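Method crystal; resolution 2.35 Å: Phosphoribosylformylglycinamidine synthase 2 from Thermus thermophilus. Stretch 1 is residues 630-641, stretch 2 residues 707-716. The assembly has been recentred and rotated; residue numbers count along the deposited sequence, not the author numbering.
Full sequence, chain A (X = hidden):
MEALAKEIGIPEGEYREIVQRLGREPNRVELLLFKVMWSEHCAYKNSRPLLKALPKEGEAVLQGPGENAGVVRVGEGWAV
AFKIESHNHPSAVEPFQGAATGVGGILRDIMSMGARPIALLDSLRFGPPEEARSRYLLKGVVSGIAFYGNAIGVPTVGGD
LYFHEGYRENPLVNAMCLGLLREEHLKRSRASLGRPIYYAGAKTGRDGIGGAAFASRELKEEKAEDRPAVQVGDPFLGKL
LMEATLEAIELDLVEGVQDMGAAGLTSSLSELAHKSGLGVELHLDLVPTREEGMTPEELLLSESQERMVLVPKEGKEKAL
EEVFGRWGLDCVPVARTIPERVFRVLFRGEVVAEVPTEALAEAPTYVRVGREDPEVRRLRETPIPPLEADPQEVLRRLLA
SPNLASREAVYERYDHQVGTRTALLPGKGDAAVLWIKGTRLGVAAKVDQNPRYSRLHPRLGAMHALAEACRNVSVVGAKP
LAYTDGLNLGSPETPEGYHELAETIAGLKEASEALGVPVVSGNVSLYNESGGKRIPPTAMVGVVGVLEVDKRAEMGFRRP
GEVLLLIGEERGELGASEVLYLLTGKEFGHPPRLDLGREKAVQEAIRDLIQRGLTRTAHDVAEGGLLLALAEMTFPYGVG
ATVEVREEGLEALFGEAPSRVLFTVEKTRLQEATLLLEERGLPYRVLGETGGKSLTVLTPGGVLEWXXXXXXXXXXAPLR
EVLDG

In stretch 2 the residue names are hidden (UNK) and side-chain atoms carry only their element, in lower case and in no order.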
ATOM      1  N   LEU A 630      20.230 -11.698 -10.727  1.00 12.84           N
ATOM      2  CA  LEU A 630      21.432 -12.420 -10.342  1.00 13.79           C
ATOM      3  C   LEU A 630      22.374 -11.536  -9.519  1.00 14.86           C
ATOM      4  O   LEU A 630      22.864 -11.953  -8.466  1.00 16.64           O
ATOM      5  CB  LEU A 630      22.135 -12.915 -11.602  1.00 13.83           C
ATOM      6  CG  LEU A 630      22.418 -14.404 -11.825  1.00 16.62           C
ATOM      7  CD1 LEU A 630      21.372 -15.296 -11.193  1.00 15.98           C
ATOM      8  CD2 LEU A 630      22.474 -14.631 -13.318  1.00 14.86           C
ATOM      9  N   ALA A 631      22.612 -10.309  -9.977  1.00 13.04           N
ATOM     10  CA  ALA A 631      23.509  -9.410  -9.255  1.00 14.37           C
ATOM     11  C   ALA A 631      22.985  -9.040  -7.864  1.00 13.65           C
ATOM     12  O   ALA A 631      23.757  -8.920  -6.913  1.00 12.95           O
ATOM     13  CB  ALA A 631      23.763  -8.146 -10.078  1.00 11.20           C
ATOM     14  N   GLU A 632      21.673  -8.859  -7.749  1.00 13.84           N
ATOM     15  CA  GLU A 632      21.073  -8.506  -6.465  1.00 13.24           C
ATOM     16  C   GLU A 632      21.282  -9.584  -5.415  1.00 13.01           C
ATOM     17  O   GLU A 632      21.296  -9.295  -4.221  1.00 11.16           O
ATOM     18  CB  GLU A 632      19.571  -8.232  -6.628  1.00 11.40           C
ATOM     19  CG  GLU A 632      19.265  -6.951  -7.400  1.00 16.85           C
ATOM     20  CD  GLU A 632      17.780  -6.695  -7.567  1.00 18.70           C
ATOM     21  OE1 GLU A 632      17.354  -5.530  -7.384  1.00 20.59           O
ATOM     22  OE2 GLU A 632      17.039  -7.648  -7.889  1.00 20.57           O
HETATM   23  N   MSE A 633      21.462 -10.824  -5.854  1.00 13.57           N
HETATM   24  CA  MSE A 633      21.633 -11.922  -4.914  1.00 16.18           C
HETATM   25  C   MSE A 633      23.032 -12.024  -4.330  1.00 15.45           C
HETATM   26  O   MSE A 633      23.238 -12.678  -3.314  1.00 16.74           O
HETATM   27  CB  MSE A 633      21.238 -13.242  -5.574  1.00 18.24           C
HETATM   28  CG  MSE A 633      19.772 -13.296  -5.969  1.00 23.26           C
HETATM   29 SE   MSE A 633      19.315 -14.883  -6.991  1.00 36.72          SE
HETATM   30  CE  MSE A 633      18.799 -16.069  -5.546  1.00 26.96           C
ATOM     31  N   THR A 634      23.989 -11.361  -4.964  1.00 15.72           N
ATOM     32  CA  THR A 634      25.368 -11.386  -4.499  1.00 14.88           C
ATOM     33  C   THR A 634      25.666 -10.273  -3.479  1.00 16.65           C
ATOM     34  O   THR A 634      26.655 -10.338  -2.746  1.00 16.33           O
ATOM     35  CB  THR A 634      26.323 -11.209  -5.672  1.00 14.04           C
ATOM     36  OG1 THR A 634      26.295  -9.844  -6.096  1.00 11.78           O
ATOM     37  CG2 THR A 634      25.905 -12.089  -6.842  1.00 11.60           C
ATOM     38  N   PHE A 635      24.809  -9.257  -3.430  1.00 17.14           N
ATOM     39  CA  PHE A 635      25.010  -8.128  -2.520  1.00 18.16           C
ATOM     40  C   PHE A 635      24.903  -8.385  -1.006  1.00 18.67           C
ATOM     41  O   PHE A 635      25.771  -7.961  -0.235  1.00 19.24           O
ATOM     42  CB  PHE A 635      24.046  -6.987  -2.870  1.00 17.64           C
ATOM     43  CG  PHE A 635      24.186  -6.472  -4.275  1.00 19.84           C
ATOM     44  CD1 PHE A 635      25.413  -6.517  -4.936  1.00 20.83           C
ATOM     45  CD2 PHE A 635      23.098  -5.887  -4.919  1.00 20.90           C
ATOM     46  CE1 PHE A 635      25.557  -5.984  -6.220  1.00 21.28           C
ATOM     47  CE2 PHE A 635      23.228  -5.351  -6.204  1.00 22.36           C
ATOM     48  CZ  PHE A 635      24.460  -5.398  -6.855  1.00 21.57           C
ATOM     49  N   PRO A 636      23.838  -9.070  -0.556  1.00 17.13           N
ATOM     50  CA  PRO A 636      23.672  -9.331   0.877  1.00 17.34           C
ATOM     51  C   PRO A 636      24.835  -9.959   1.648  1.00 16.27           C
ATOM     52  O   PRO A 636      25.143  -9.514   2.754  1.00 15.79           O
ATOM     53  CB  PRO A 636      22.403 -10.183   0.926  1.00 16.69           C
ATOM     54  CG  PRO A 636      21.613  -9.654  -0.226  1.00 13.85           C
ATOM     55  CD  PRO A 636      22.678  -9.579  -1.307  1.00 16.20           C
ATOM     56  N   TYR A 637      25.478 -10.974   1.076  1.00 15.51           N
ATOM     57  CA  TYR A 637      26.587 -11.650   1.754  1.00 14.97           C
ATOM     58  C   TYR A 637      27.905 -11.625   1.002  1.00 15.13           C
ATOM     59  O   TYR A 637      28.889 -12.188   1.468  1.00 16.38           O
ATOM     60  CB  TYR A 637      26.214 -13.102   2.030  1.00 15.02           C
ATOM     61  CG  TYR A 637      25.036 -13.255   2.956  1.00 17.15           C
ATOM     62  CD1 TYR A 637      25.200 -13.174   4.340  1.00 16.73           C
ATOM     63  CD2 TYR A 637      23.750 -13.458   2.450  1.00 16.75           C
ATOM     64  CE1 TYR A 637      24.116 -13.293   5.200  1.00 17.70           C
ATOM     65  CE2 TYR A 637      22.659 -13.574   3.298  1.00 17.74           C
ATOM     66  CZ  TYR A 637      22.847 -13.494   4.674  1.00 18.08           C
ATOM     67  OH  TYR A 637      21.773 -13.623   5.523  1.00 18.13           O
ATOM     68  N   GLY A 638      27.934 -10.989  -0.161  1.00 15.25           N
ATOM     69  CA  GLY A 638      29.171 -10.925  -0.921  1.00 15.28           C
ATOM     70  C   GLY A 638      29.609 -12.255  -1.514  1.00 16.62           C
ATOM     71  O   GLY A 638      30.800 -12.496  -1.708  1.00 17.79           O
ATOM     72  N   VAL A 639      28.643 -13.124  -1.794  1.00 15.31           N
ATOM     73  CA  VAL A 639      28.906 -14.429  -2.383  1.00 14.21           C
ATOM     74  C   VAL A 639      28.493 -14.351  -3.858  1.00 15.46           C
ATOM     75  O   VAL A 639      27.338 -14.031  -4.164  1.00 16.66           O
ATOM     76  CB  VAL A 639      28.083 -15.515  -1.652  1.00 16.02           C
ATOM     77  CG1 VAL A 639      28.132 -16.830  -2.418  1.00 13.84           C
ATOM     78  CG2 VAL A 639      28.618 -15.694  -0.235  1.00 11.38           C
ATOM     79  N   GLY A 640      29.433 -14.635  -4.762  1.00 13.59           N
ATOM     80  CA  GLY A 640      29.153 -14.556  -6.188  1.00 11.68           C
ATOM     81  C   GLY A 640      28.491 -15.775  -6.797  1.00 13.36           C
ATOM     82  O   GLY A 640      28.024 -16.658  -6.075  1.00 14.31           O
ATOM     83  N   ALA A 641      28.441 -15.829  -8.128  1.00 12.59           N
ATOM     84  CA  ALA A 641      27.840 -16.969  -8.824  1.00 11.53           C
ATOM     85  C   ALA A 641      28.470 -17.185 -10.191  1.00 11.27           C
ATOM     86  O   ALA A 641      29.029 -16.259 -10.781  1.00 11.44           O
ATOM     87  CB  ALA A 641      26.338 -16.772  -8.972  1.00  7.93           C
ATOM     88  N   UNK A 707      33.162  -8.103 -11.273  1.00 14.65           N
ATOM     89  CA  UNK A 707      33.608  -8.371  -9.916  1.00 15.65           C
ATOM     90  C   UNK A 707      32.423  -7.948  -9.046  1.00 16.10           C
ATOM     91  O   UNK A 707      31.633  -7.092  -9.446  1.00 18.14           O
ATOM     92  o   UNK A 707      34.540  -6.142  -9.656  1.00 18.20           O
ATOM     93  c   UNK A 707      34.841  -7.528  -9.581  1.00 14.56           C
ATOM     94  N   UNK A 708      32.273  -8.541  -7.871  1.00 16.91           N
ATOM     95  CA  UNK A 708      31.151  -8.156  -7.018  1.00 17.18           C
ATOM     96  C   UNK A 708      31.334  -6.709  -6.589  1.00 16.88           C
ATOM     97  O   UNK A 708      30.370  -6.006  -6.303  1.00 17.58           O
ATOM     98  c   UNK A 708      29.955 -10.804  -7.256  1.00 13.75           C
ATOM     99  c   UNK A 708      31.052  -9.069  -5.790  1.00 14.03           C
ATOM    100  c   UNK A 708      30.229 -11.196  -4.815  1.00 14.85           C
ATOM    101  c   UNK A 708      30.857 -10.569  -6.048  1.00 15.84           C
ATOM    102  N   UNK A 709      32.581  -6.262  -6.563  1.00 18.35           N
ATOM    103  CA  UNK A 709      32.876  -4.885  -6.180  1.00 20.50           C
ATOM    104  C   UNK A 709      32.236  -3.858  -7.113  1.00 16.66           C
ATOM    105  O   UNK A 709      31.540  -2.957  -6.656  1.00 16.22           O
ATOM    106  c   UNK A 709      34.993  -4.605  -4.752  1.00 34.41           C
ATOM    107  o   UNK A 709      36.807  -3.134  -4.219  1.00 41.88           O
ATOM    108  c   UNK A 709      36.463  -4.203  -4.779  1.00 40.88           C
ATOM    109  c   UNK A 709      34.389  -4.652  -6.146  1.00 25.13           C
ATOM    110  o   UNK A 709      37.275  -4.956  -5.368  1.00 43.92           O
ATOM    111  N   UNK A 710      32.477  -3.996  -8.415  1.00 15.32           N
ATOM    112  CA  UNK A 710      31.932  -3.052  -9.387  1.00 16.29           C
ATOM    113  C   UNK A 710      30.415  -3.075  -9.471  1.00 15.86           C
ATOM    114  O   UNK A 710      29.799  -2.047  -9.742  1.00 15.87           O
ATOM    115  c   UNK A 710      32.541  -3.281 -10.778  1.00 17.65           C
ATOM    116  o   UNK A 710      33.851  -5.720 -12.805  1.00 24.65           O
ATOM    117  o   UNK A 710      32.747  -4.044 -13.706  1.00 25.42           O
ATOM    118  c   UNK A 710      32.241  -4.621 -11.430  1.00 21.68           C
ATOM    119  c   UNK A 710      32.999  -4.808 -12.741  1.00 23.82           C
ATOM    120  N   UNK A 711      29.816  -4.240  -9.236  1.00 16.01           N
ATOM    121  CA  UNK A 711      28.365  -4.367  -9.265  1.00 16.00           C
ATOM    122  C   UNK A 711      27.824  -3.618  -8.053  1.00 17.71           C
ATOM    123  O   UNK A 711      26.875  -2.834  -8.140  1.00 17.13           O
ATOM    124  c   UNK A 711      27.548  -6.230 -11.642  1.00 11.86           C
ATOM    125  c   UNK A 711      27.955  -5.841  -9.190  1.00 13.30           C
ATOM    126  c   UNK A 711      28.272  -6.740 -10.395  1.00 13.69           C
ATOM    127  c   UNK A 711      27.855  -8.170 -10.096  1.00 12.58           C
ATOM    128  N   UNK A 712      28.470  -3.862  -6.922  1.00 19.96           N
ATOM    129  CA  UNK A 712      28.101  -3.248  -5.660  1.00 20.70           C
ATOM    130  C   UNK A 712      28.210  -1.719  -5.669  1.00 21.19           C
ATOM    131  O   UNK A 712      27.259  -1.034  -5.296  1.00 22.00           O
ATOM    132  c   UNK A 712      29.544  -4.094  -2.130  1.00 21.26           C
ATOM    133  c   UNK A 712      28.523  -3.526  -3.105  1.00 21.63           C
ATOM    134  c   UNK A 712      28.966  -3.831  -4.536  1.00 18.76           C
ATOM    135  c   UNK A 712      27.138  -4.131  -2.844  1.00 19.75           C
ATOM    136  N   UNK A 713      29.344  -1.170  -6.097  1.00 20.77           N
ATOM    137  CA  UNK A 713      29.483   0.287  -6.084  1.00 20.74           C
ATOM    138  C   UNK A 713      28.517   0.960  -7.045  1.00 19.88           C
ATOM    139  O   UNK A 713      27.955   2.014  -6.741  1.00 19.46           O
ATOM    140  c   UNK A 713      30.921   0.707  -6.409  1.00 21.69           C
ATOM    141  o   UNK A 713      31.298   0.305  -7.710  1.00 28.83           O
ATOM    142  N   UNK A 714      28.309   0.342  -8.200  1.00 20.17           N
ATOM    143  CA  UNK A 714      27.393   0.901  -9.191  1.00 19.61           C
ATOM    144  C   UNK A 714      25.961   0.955  -8.644  1.00 17.50           C
ATOM    145  O   UNK A 714      25.235   1.915  -8.866  1.00 16.59           O
ATOM    146  c   UNK A 714      27.440   0.067 -10.472  1.00 18.87           C
ATOM    147  N   UNK A 715      25.582  -0.086  -7.913  1.00 17.73           N
ATOM    148  CA  UNK A 715      24.252  -0.220  -7.327  1.00 17.18           C
ATOM    149  C   UNK A 715      24.021   0.622  -6.075  1.00 18.45           C
ATOM    150  O   UNK A 715      22.911   1.090  -5.838  1.00 19.92           O
ATOM    151  c   UNK A 715      21.412  -3.425  -2.604  1.00 15.38           C
ATOM    152  c   UNK A 715      24.029  -1.691  -6.976  1.00 16.16           C
ATOM    153  c   UNK A 715      22.782  -3.121  -2.697  1.00 15.65           C
ATOM    154  c   UNK A 715      21.123  -2.783  -4.870  1.00 13.06           C
ATOM    155  c   UNK A 715      22.493  -2.471  -4.997  1.00 12.87           C
ATOM    156  c   UNK A 715      20.569  -3.262  -3.676  1.00 14.52           C
ATOM    157  c   UNK A 715      23.333  -2.644  -3.889  1.00 15.02           C
ATOM    158  c   UNK A 715      22.704  -2.025  -6.340  1.00 15.23           C
ATOM    159  n   UNK A 715      20.528  -2.528  -6.077  1.00 12.26           N
ATOM    160  c   UNK A 715      21.484  -2.069  -6.952  1.00 14.73           C
ATOM    161  N   UNK A 716      25.069   0.814  -5.281  1.00 20.14           N
ATOM    162  CA  UNK A 716      24.971   1.548  -4.024  1.00 22.55           C
ATOM    163  C   UNK A 716      24.928   3.074  -4.088  1.00 22.77           C
ATOM    164  O   UNK A 716      24.215   3.699  -3.306  1.00 23.06           O
ATOM    165  c   UNK A 716      25.786   1.160  -1.612  1.00 30.29           C
ATOM    166  n   UNK A 716      23.075   2.849  -1.071  1.00 30.51           N
ATOM    167  c   UNK A 716      26.121   1.122  -3.104  1.00 24.11           C
ATOM    168  c   UNK A 716      25.602   2.590  -1.071  1.00 33.35           C
ATOM    169  c   UNK A 716      24.317   2.739  -0.233  1.00 33.00           C
TER
HETATM  170  O   HOH W   1      18.175  -3.678  -5.611  1.00 31.31           O

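Position 707 carries one carbon and then one oxygen, and it lies out of reach of stretch 1. The oxygen sits 3.2 Å from the backbone N of position 710, nearly in line with its N-H, capping the helix that begins at the next residue. One carbon and a terminal hydroxyl make this S707.

Position 708 has four carbons forked at the second, with no heteroatom. Its CB points toward stretch 1, and one fork carbon lies 3.4 Å from G638 O and 3.5 Å from G640 N, while the other comes within 4.0 Å of T634 OG1. The fork at the second carbon identifies L708. T634 OG1 is already committed, donating to A631 O at 2.8 Å, so it offers the leucine a satisfied surface. G640 matters here by what it lacks: an ideal CB on it would point toward stretch 2 and stand 3.5 Å from L708 CD2.

Position 709 is a chain of three carbons, the third bearing two oxygens, and its CB points away from stretch 1; it is E709, exposed.

Position 710 has the same atoms, three carbons with two oxygens on the last, again out of reach of stretch 1. It is E710, and it returns the favour of the cap, so each residue's backbone N donates to the other's side chain: E710 N to S707 OG at 3.2 Å and S707 N to E710 OE2 at 2.9 Å.

Position 711 again shows four carbons forked at the second. Its CB points toward stretch 1 and lies 3.8 Å from F635 CE1, and one fork carbon is 4.1 Å from A631 CB. This is L711, buried, with A631 CA 7.0 Å from L711 CA.

Position 712, four carbons with the same fork, sets its CB sideways, but its end comes nearer, a terminal carbon reaching 3.6 Å from F635 CD1. It is L712, with chi1 t where L708 and L711 are m.

Position 713 has one carbon and one oxygen, with CB pointing away from stretch 1: S713.

Position 714 has a single carbon, set sideways and touching nothing on stretch 1: A714.

Position 715 holds one carbon and then fused five- and six-membered rings with eight carbons and one nitrogen. Its CB points toward stretch 1, its six-membered ring stacks offset on the F635 ring, centroids 4.2 Å apart and planes at 26°, and a ring carbon comes 3.2 Å from F635 CE2. Only tryptophan supplies such rings, so this is W715, and the close carbon is CD2. Its NE1 donates to a water at 2.7 Å, and that water donates to E632 OE1 at 2.7 Å.

Position 716 is four carbons in a row ending in nitrogen; its end leads away from stretch 1. It is K716.

The contact is apolar, with no direct hydrogen bond across it. Positions 708, 711, 712 and 715 supply the helix's contacts. F635 is the residue most covered by the other stretch, meeting L711, L712 and W715, while L708 packs against T634 and the G638 to G640 segment. The rule is one aromatic against a helical stripe, with a leucine set beside it.

Stretch 2 (707-716) SLEELLSAWK
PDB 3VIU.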